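Local coordinates for glucose-6-phosphate 1-dehydrogenase (Mycobacterium avium, PDB 4LGV), which catalyses the NADP-dependent oxidation of glucose 6-phosphate to 6-phosphogluconolactone, the entry step of the pentose phosphate pathway, at residues A[227-232]-A[254-259]; A[460-465]-A[478-483]. All blocks are in the same frame, centred on the assembly; numbering follows the deposited sequence.

Contact 1 (A[227-232]-A[254-259])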
ATOM      1  N   ILE A 227     -17.235  17.508   7.534  1.00 26.80           N
ATOM      2  CA  ILE A 227     -16.766  18.766   8.082  1.00 28.55           C
ATOM      3  C   ILE A 227     -17.935  19.498   8.732  1.00 29.14           C
ATOM      4  O   ILE A 227     -18.967  19.723   8.095  1.00 29.56           O
ATOM      5  CB  ILE A 227     -16.164  19.629   6.980  1.00 29.52           C
ATOM      6  CG1 ILE A 227     -14.876  18.955   6.498  1.00 30.84           C
ATOM      7  CG2 ILE A 227     -15.902  21.017   7.511  1.00 29.80           C
ATOM      8  CD1 ILE A 227     -14.181  19.663   5.342  1.00 33.76           C
ATOM      9  N   THR A 228     -17.802  19.793  10.004  1.00 29.25           N
ATOM     10  CA  THR A 228     -18.859  20.457  10.762  1.00 30.73           C
ATOM     11  C   THR A 228     -18.334  21.759  11.293  1.00 30.79           C
ATOM     12  O   THR A 228     -17.309  21.790  11.977  1.00 29.55           O
ATOM     13  CB  THR A 228     -19.313  19.601  11.949  1.00 32.41           C
ATOM     14  OG1 THR A 228     -19.917  18.389  11.483  1.00 33.26           O
ATOM     15  CG2 THR A 228     -20.324  20.362  12.799  1.00 34.16           C
ATOM     16  N   MET A 229     -19.022  22.849  10.974  1.00 31.59           N
ATOM     17  CA  MET A 229     -18.767  24.119  11.610  1.00 31.95           C
ATOM     18  C   MET A 229     -20.038  24.624  12.290  1.00 32.61           C
ATOM     19  O   MET A 229     -20.969  25.074  11.633  1.00 31.48           O
ATOM     20  CB  MET A 229     -18.320  25.172  10.627  1.00 34.07           C
ATOM     21  CG  MET A 229     -18.294  26.506  11.370  1.00 37.06           C
ATOM     22  SD  MET A 229     -17.597  27.779  10.382  1.00 43.60           S
ATOM     23  CE  MET A 229     -17.577  29.062  11.616  1.00 40.58           C
ATOM     24  N   ALA A 230     -20.048  24.586  13.614  1.00 32.12           N
ATOM     25  CA  ALA A 230     -21.215  24.988  14.389  1.00 32.18           C
ATOM     26  C   ALA A 230     -20.916  26.193  15.266  1.00 33.22           C
ATOM     27  O   ALA A 230     -19.852  26.276  15.910  1.00 34.18           O
ATOM     28  CB  ALA A 230     -21.684  23.826  15.232  1.00 31.77           C
ATOM     29  N   GLU A 231     -21.824  27.148  15.262  1.00 34.04           N
ATOM     30  CA  GLU A 231     -21.764  28.268  16.220  1.00 34.92           C
ATOM     31  C   GLU A 231     -23.073  28.251  17.035  1.00 35.41           C
ATOM     32  O   GLU A 231     -24.135  28.100  16.472  1.00 35.22           O
ATOM     33  CB  GLU A 231     -21.575  29.598  15.473  1.00 34.07           C
ATOM     34  CG  GLU A 231     -20.230  29.698  14.768  1.00 34.69           C
ATOM     35  CD  GLU A 231     -20.077  30.933  13.910  1.00 35.94           C
ATOM     36  OE1 GLU A 231     -20.972  31.232  13.101  1.00 39.02           O
ATOM     37  OE2 GLU A 231     -19.084  31.641  14.067  1.00 35.65           O
ATOM     38  N   ASP A 232     -22.959  28.387  18.346  1.00 37.67           N
ATOM     39  CA  ASP A 232     -24.105  28.303  19.253  1.00 40.84           C
ATOM     40  C   ASP A 232     -24.674  29.677  19.532  1.00 41.88           C
ATOM     41  O   ASP A 232     -25.048  29.975  20.653  1.00 43.68           O
ATOM     42  CB  ASP A 232     -23.743  27.582  20.574  1.00 42.32           C
ATOM     43  CG  ASP A 232     -22.579  28.236  21.347  1.00 42.32           C
ATOM     44  OD1 ASP A 232     -21.886  29.128  20.821  1.00 46.02           O
ATOM     45  OD2 ASP A 232     -22.356  27.847  22.510  1.00 42.85           O
ATOM     46  N   ASN A 254     -14.501  30.426   1.507  1.00 27.53           N
ATOM     47  CA  ASN A 254     -13.098  30.673   1.865  1.00 27.25           C
ATOM     48  C   ASN A 254     -12.681  29.769   3.035  1.00 26.03           C
ATOM     49  O   ASN A 254     -11.894  28.858   2.857  1.00 24.16           O
ATOM     50  CB  ASN A 254     -12.881  32.162   2.186  1.00 28.22           C
ATOM     51  CG  ASN A 254     -11.434  32.567   2.149  1.00 29.43           C
ATOM     52  OD1 ASN A 254     -10.664  32.022   1.390  1.00 32.32           O
ATOM     53  ND2 ASN A 254     -11.052  33.521   2.982  1.00 29.90           N
ATOM     54  N   HIS A 255     -13.242  29.998   4.218  1.00 25.20           N
ATOM     55  CA  HIS A 255     -12.782  29.311   5.443  1.00 24.84           C
ATOM     56  C   HIS A 255     -12.787  27.791   5.353  1.00 24.22           C
ATOM     57  O   HIS A 255     -11.730  27.148   5.487  1.00 23.40           O
ATOM     58  CB  HIS A 255     -13.628  29.777   6.634  1.00 25.19           C
ATOM     59  CG  HIS A 255     -13.224  29.202   7.959  1.00 25.70           C
ATOM     60  ND1 HIS A 255     -11.917  29.131   8.372  1.00 25.72           N
ATOM     61  CD2 HIS A 255     -13.964  28.708   8.990  1.00 26.13           C
ATOM     62  CE1 HIS A 255     -11.860  28.587   9.579  1.00 25.23           C
ATOM     63  NE2 HIS A 255     -13.088  28.341   9.988  1.00 25.32           N
ATOM     64  N   LEU A 256     -13.957  27.204   5.126  1.00 23.58           N
ATOM     65  CA  LEU A 256     -14.078  25.770   5.234  1.00 23.07           C
ATOM     66  C   LEU A 256     -13.419  25.058   4.070  1.00 23.35           C
ATOM     67  O   LEU A 256     -12.827  24.007   4.258  1.00 21.53           O
ATOM     68  CB  LEU A 256     -15.534  25.341   5.398  1.00 23.30           C
ATOM     69  CG  LEU A 256     -16.193  25.711   6.700  1.00 23.62           C
ATOM     70  CD1 LEU A 256     -17.625  25.181   6.809  1.00 24.29           C
ATOM     71  CD2 LEU A 256     -15.401  25.197   7.884  1.00 24.17           C
ATOM     72  N   LEU A 257     -13.533  25.610   2.864  1.00 24.04           N
ATOM     73  CA  LEU A 257     -12.807  25.024   1.727  1.00 23.92           C
ATOM     74  C   LEU A 257     -11.299  25.130   1.907  1.00 23.24           C
ATOM     75  O   LEU A 257     -10.558  24.233   1.524  1.00 22.90           O
ATOM     76  CB  LEU A 257     -13.248  25.670   0.423  1.00 24.97           C
ATOM     77  CG  LEU A 257     -14.639  25.219  -0.061  1.00 25.41           C
ATOM     78  CD1 LEU A 257     -15.046  25.968  -1.323  1.00 25.57           C
ATOM     79  CD2 LEU A 257     -14.630  23.732  -0.342  1.00 25.12           C
ATOM     80  N   GLN A 258     -10.835  26.178   2.547  1.00 23.36           N
ATOM     81  CA  GLN A 258      -9.393  26.280   2.850  1.00 23.81           C
ATOM     82  C   GLN A 258      -8.977  25.209   3.873  1.00 21.69           C
ATOM     83  O   GLN A 258      -7.903  24.669   3.785  1.00 20.42           O
ATOM     84  CB  GLN A 258      -9.043  27.684   3.369  1.00 25.69           C
ATOM     85  CG  GLN A 258      -9.036  28.748   2.268  1.00 28.41           C
ATOM     86  CD  GLN A 258      -7.676  28.928   1.638  1.00 32.62           C
ATOM     87  OE1 GLN A 258      -6.638  28.852   2.320  1.00 36.80           O
ATOM     88  NE2 GLN A 258      -7.658  29.184   0.333  1.00 35.57           N
ATOM     89  N   VAL A 259      -9.845  24.956   4.850  1.00 20.65           N
ATOM     90  CA  VAL A 259      -9.611  23.914   5.855  1.00 20.23           C
ATOM     91  C   VAL A 259      -9.546  22.525   5.175  1.00 19.88           C
ATOM     92  O   VAL A 259      -8.624  21.761   5.420  1.00 18.80           O
ATOM     93  CB  VAL A 259     -10.690  23.884   6.933  1.00 20.45           C
ATOM     94  CG1 VAL A 259     -10.672  22.584   7.711  1.00 20.79           C
ATOM     95  CG2 VAL A 259     -10.462  25.008   7.920  1.00 20.94           C
TER

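Contact 2 (A[460-465]-A[478-483])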
ATOM      1  N   GLY A 460     -30.768  26.075  18.617  1.00 52.73           N
ATOM      2  CA  GLY A 460     -30.335  25.072  19.573  1.00 53.17           C
ATOM      3  C   GLY A 460     -30.470  23.674  19.011  1.00 53.13           C
ATOM      4  O   GLY A 460     -30.035  22.734  19.645  1.00 53.01           O
ATOM      5  N   SER A 461     -31.086  23.518  17.844  1.00 53.31           N
ATOM      6  CA  SER A 461     -31.134  22.200  17.184  1.00 53.84           C
ATOM      7  C   SER A 461     -29.908  22.039  16.299  1.00 52.07           C
ATOM      8  O   SER A 461     -29.141  22.996  16.118  1.00 50.80           O
ATOM      9  CB  SER A 461     -32.428  22.040  16.345  1.00 55.61           C
ATOM     10  OG  SER A 461     -32.363  22.793  15.144  1.00 54.28           O
ATOM     11  N   TRP A 462     -29.731  20.836  15.739  1.00 52.43           N
ATOM     12  CA  TRP A 462     -28.623  20.562  14.790  1.00 50.26           C
ATOM     13  C   TRP A 462     -28.925  21.034  13.383  1.00 49.82           C
ATOM     14  O   TRP A 462     -28.102  20.886  12.498  1.00 49.27           O
ATOM     15  CB  TRP A 462     -28.235  19.056  14.773  1.00 49.59           C
ATOM     16  CG  TRP A 462     -27.223  18.793  15.786  1.00 49.04           C
ATOM     17  CD1 TRP A 462     -27.365  18.072  16.935  1.00 50.59           C
ATOM     18  CD2 TRP A 462     -25.913  19.350  15.814  1.00 47.72           C
ATOM     19  NE1 TRP A 462     -26.188  18.126  17.677  1.00 50.09           N
ATOM     20  CE2 TRP A 462     -25.290  18.904  17.000  1.00 48.04           C
ATOM     21  CE3 TRP A 462     -25.194  20.161  14.930  1.00 46.70           C
ATOM     22  CZ2 TRP A 462     -24.006  19.242  17.318  1.00 47.59           C
ATOM     23  CZ3 TRP A 462     -23.912  20.509  15.256  1.00 45.39           C
ATOM     24  CH2 TRP A 462     -23.327  20.046  16.432  1.00 46.12           C
ATOM     25  N   GLY A 463     -30.105  21.592  13.169  1.00 51.37           N
ATOM     26  CA  GLY A 463     -30.452  22.094  11.867  1.00 51.07           C
ATOM     27  C   GLY A 463     -31.601  21.327  11.249  1.00 52.39           C
ATOM     28  O   GLY A 463     -32.161  20.434  11.849  1.00 53.29           O
ATOM     29  N   PRO A 464     -31.959  21.693  10.027  1.00 52.76           N
ATOM     30  CA  PRO A 464     -33.030  21.009   9.320  1.00 55.40           C
ATOM     31  C   PRO A 464     -32.810  19.505   9.163  1.00 56.27           C
ATOM     32  O   PRO A 464     -31.676  19.059   8.913  1.00 56.72           O
ATOM     33  CB  PRO A 464     -33.053  21.681   7.945  1.00 54.95           C
ATOM     34  CG  PRO A 464     -31.872  22.573   7.876  1.00 53.19           C
ATOM     35  CD  PRO A 464     -31.182  22.620   9.193  1.00 51.31           C
ATOM     36  N   GLU A 465     -33.895  18.741   9.273  1.00 60.19           N
ATOM     37  CA  GLU A 465     -33.868  17.283   9.122  1.00 61.60           C
ATOM     38  C   GLU A 465     -33.449  16.856   7.696  1.00 62.21           C
ATOM     39  O   GLU A 465     -32.927  15.766   7.499  1.00 62.95           O
ATOM     40  CB  GLU A 465     -35.226  16.683   9.487  1.00 63.33           C
ATOM     41  N   GLN A 478     -22.223  12.436  13.134  1.00 39.77           N
ATOM     42  CA  GLN A 478     -21.891  12.023  14.494  1.00 40.20           C
ATOM     43  C   GLN A 478     -21.929  13.246  15.420  1.00 40.44           C
ATOM     44  O   GLN A 478     -21.844  14.403  14.960  1.00 40.37           O
ATOM     45  CB  GLN A 478     -20.469  11.460  14.571  1.00 39.04           C
ATOM     46  CG  GLN A 478     -20.149  10.332  13.609  1.00 38.57           C
ATOM     47  CD  GLN A 478     -20.865   9.046  13.955  1.00 40.00           C
ATOM     48  OE1 GLN A 478     -20.720   8.555  15.045  1.00 40.83           O
ATOM     49  NE2 GLN A 478     -21.673   8.521  13.027  1.00 41.21           N
ATOM     50  N   GLN A 479     -22.069  12.985  16.715  1.00 40.95           N
ATOM     51  CA  GLN A 479     -21.921  14.049  17.722  0.50 41.13           C
ATOM     52  C   GLN A 479     -20.487  14.543  17.682  1.00 39.10           C
ATOM     53  O   GLN A 479     -19.554  13.748  17.756  1.00 38.43           O
ATOM     54  CB  GLN A 479     -22.263  13.625  19.161  0.50 43.17           C
ATOM     55  CG  GLN A 479     -23.525  14.288  19.774  0.50 45.61           C
ATOM     56  CD  GLN A 479     -23.369  15.751  20.285  0.50 45.77           C
ATOM     57  OE1 GLN A 479     -22.274  16.224  20.667  0.50 45.06           O
ATOM     58  NE2 GLN A 479     -24.496  16.461  20.307  0.50 46.59           N
ATOM     59  N   PRO A 480     -20.300  15.860  17.584  1.00 37.56           N
ATOM     60  CA  PRO A 480     -18.957  16.369  17.492  1.00 35.84           C
ATOM     61  C   PRO A 480     -18.188  16.204  18.761  1.00 35.51           C
ATOM     62  O   PRO A 480     -18.767  16.207  19.840  1.00 36.79           O
ATOM     63  CB  PRO A 480     -19.144  17.866  17.213  1.00 36.08           C
ATOM     64  CG  PRO A 480     -20.494  17.971  16.659  1.00 36.93           C
ATOM     65  CD  PRO A 480     -21.282  16.942  17.423  1.00 38.27           C
ATOM     66  N   TRP A 481     -16.872  16.091  18.612  1.00 33.59           N
ATOM     67  CA  TRP A 481     -15.983  16.043  19.731  1.00 33.84           C
ATOM     68  C   TRP A 481     -15.787  17.417  20.362  1.00 34.70           C
ATOM     69  O   TRP A 481     -15.080  18.250  19.822  1.00 33.45           O
ATOM     70  CB  TRP A 481     -14.653  15.459  19.280  1.00 32.52           C
ATOM     71  CG  TRP A 481     -13.639  15.427  20.339  1.00 32.94           C
ATOM     72  CD1 TRP A 481     -13.819  15.142  21.644  1.00 34.20           C
ATOM     73  CD2 TRP A 481     -12.254  15.640  20.156  1.00 32.64           C
ATOM     74  NE1 TRP A 481     -12.642  15.174  22.302  1.00 34.77           N
ATOM     75  CE2 TRP A 481     -11.645  15.481  21.411  1.00 33.94           C
ATOM     76  CE3 TRP A 481     -11.456  15.965  19.048  1.00 31.58           C
ATOM     77  CZ2 TRP A 481     -10.247  15.638  21.603  1.00 34.19           C
ATOM     78  CZ3 TRP A 481     -10.071  16.110  19.241  1.00 32.10           C
ATOM     79  CH2 TRP A 481      -9.489  15.964  20.510  1.00 33.16           C
ATOM     80  N   LEU A 482     -16.371  17.611  21.548  1.00 37.08           N
ATOM     81  CA  LEU A 482     -16.265  18.887  22.271  1.00 38.60           C
ATOM     82  C   LEU A 482     -15.094  18.939  23.241  1.00 40.22           C
ATOM     83  O   LEU A 482     -14.722  17.923  23.841  1.00 40.66           O
ATOM     84  CB  LEU A 482     -17.552  19.177  23.027  1.00 40.13           C
ATOM     85  CG  LEU A 482     -18.833  19.019  22.183  1.00 39.89           C
ATOM     86  CD1 LEU A 482     -20.086  19.130  23.042  1.00 41.30           C
ATOM     87  CD2 LEU A 482     -18.860  20.024  21.049  1.00 38.50           C
ATOM     88  N   PRO A 483     -14.570  20.162  23.479  1.00 41.67           N
ATOM     89  CA  PRO A 483     -13.594  20.365  24.549  1.00 43.81           C
ATOM     90  C   PRO A 483     -14.159  19.989  25.892  1.00 47.33           C
ATOM     91  O   PRO A 483     -15.361  20.109  26.091  1.00 48.01           O
ATOM     92  CB  PRO A 483     -13.310  21.868  24.522  1.00 44.24           C
ATOM     93  CG  PRO A 483     -13.956  22.420  23.282  1.00 42.37           C
ATOM     94  CD  PRO A 483     -14.942  21.412  22.784  1.00 41.17           C
TER

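Contact 1 (A[227-232]-A[254-259])
H255 and L256 bring helix 246-264 down onto M229 and I227, near the C-terminal end of strand 222-230: a helix laid over one face of the large mixed sheet of the alpha+beta C-terminal domain. The short segments run roughly antiparallel, at 147°, with axes 10.3 Å apart. H255 comes first, on a wide pi-type turn at a kink. Its imidazole crosses the extended M229 chain at about a right angle and offers it an edge: SD of M229 lies in the ring plane, 5.1 Å from the H255 ring centroid. The ring is held from elsewhere too, by a hydrogen bond from Q198 to ND1 and by F194, whose ring meets it at a shallow angle. F194 belongs to the RVDHFLGK signature of the family, so this side probably borders the substrate site. Next, L256 is the residue most buried by the contact; its CG stands anti to the carbonyl carbon (chi1 -69°), and both its methyls close on CB of M229. V259, a turn later, faces the sheet and rests on V350 of the adjoining strand. At the heart of the contact, L256 CD1 sits 3.9 Å from M229 CB, while L256 CD2 reaches I227 CG2 at 4.2 Å.

Contact 2 (A[460-465]-A[478-483])
W462 meets P480 where two loops near the C-terminal end of the chain come together. The benzo part of the indole does the touching: CH2 of W462 lies 3.5 Å from CG of P480, and CZ2 of W462 lies 3.6 Å from CD of P480. The two side chains come from opposite directions, and two neighbouring ring carbons settle against two neighbouring methylenes. The second neighbour is Q479, whose chain, in the conformer modelled here, bends at chi2 and brings its amide to the pyrrole edge of the same indole. The amide plane is turned 75° from the indole plane, and NE2 of Q479 lies in the ring plane, 3.5 Å from NE1 of W462. Both nitrogens carry N-H, and no hydrogen bond forms between them; with a second conformer of Q479 deposited, this approach is doubtful in detail.

Further out, each loop has its own supports. Beside W462, OG of S461 accepts a hydrogen bond from the backbone N of G463, at 3.2 Å, which makes an ST turn spanning the tryptophan. The same hydroxyl also bonds to O of E458, just after strand 454-457, while P344 and H345 pack on the indole. On the partner side P480 lies over V347 and E349 of strand 347-354, and W481 is tied to the sheet by backbone bonds from N to E349 and from O to R377, its ring taking cation-pi contacts from R377 and R385.

No hydrogen bond passes between 460-465 and 478-483. What joins them is dispersion between aromatic and aliphatic carbons, which sets distance but little direction; the directional bonds lie in each loop's own surroundings, in the ST turn, its tie to E458 and the backbone pairing of G460 with A342, and between the C-terminal tail and the sheet.

Strand 222-230 joins the two contacts, whose centres are about 13 Å apart. M229 points to the helix of contact 1, whereas its neighbour A230 points to the other face of the sheet, where its CB packs 4.0 Å from CZ3 of W462 in contact 2. Two sheet residues also serve both. R338 donates from NE to OG1 of T228 and makes a weak hydrogen bond to the carbonyl of Q478; E349 pairs with T228 through its backbone and also holds the 478-483 tail. Contact 1 is the one probably facing the substrate site, since its H255 meets F194, and N254 bonds to D192 of the same run; contact 2 lies behind the sheet, about 20 Å from the chain centre.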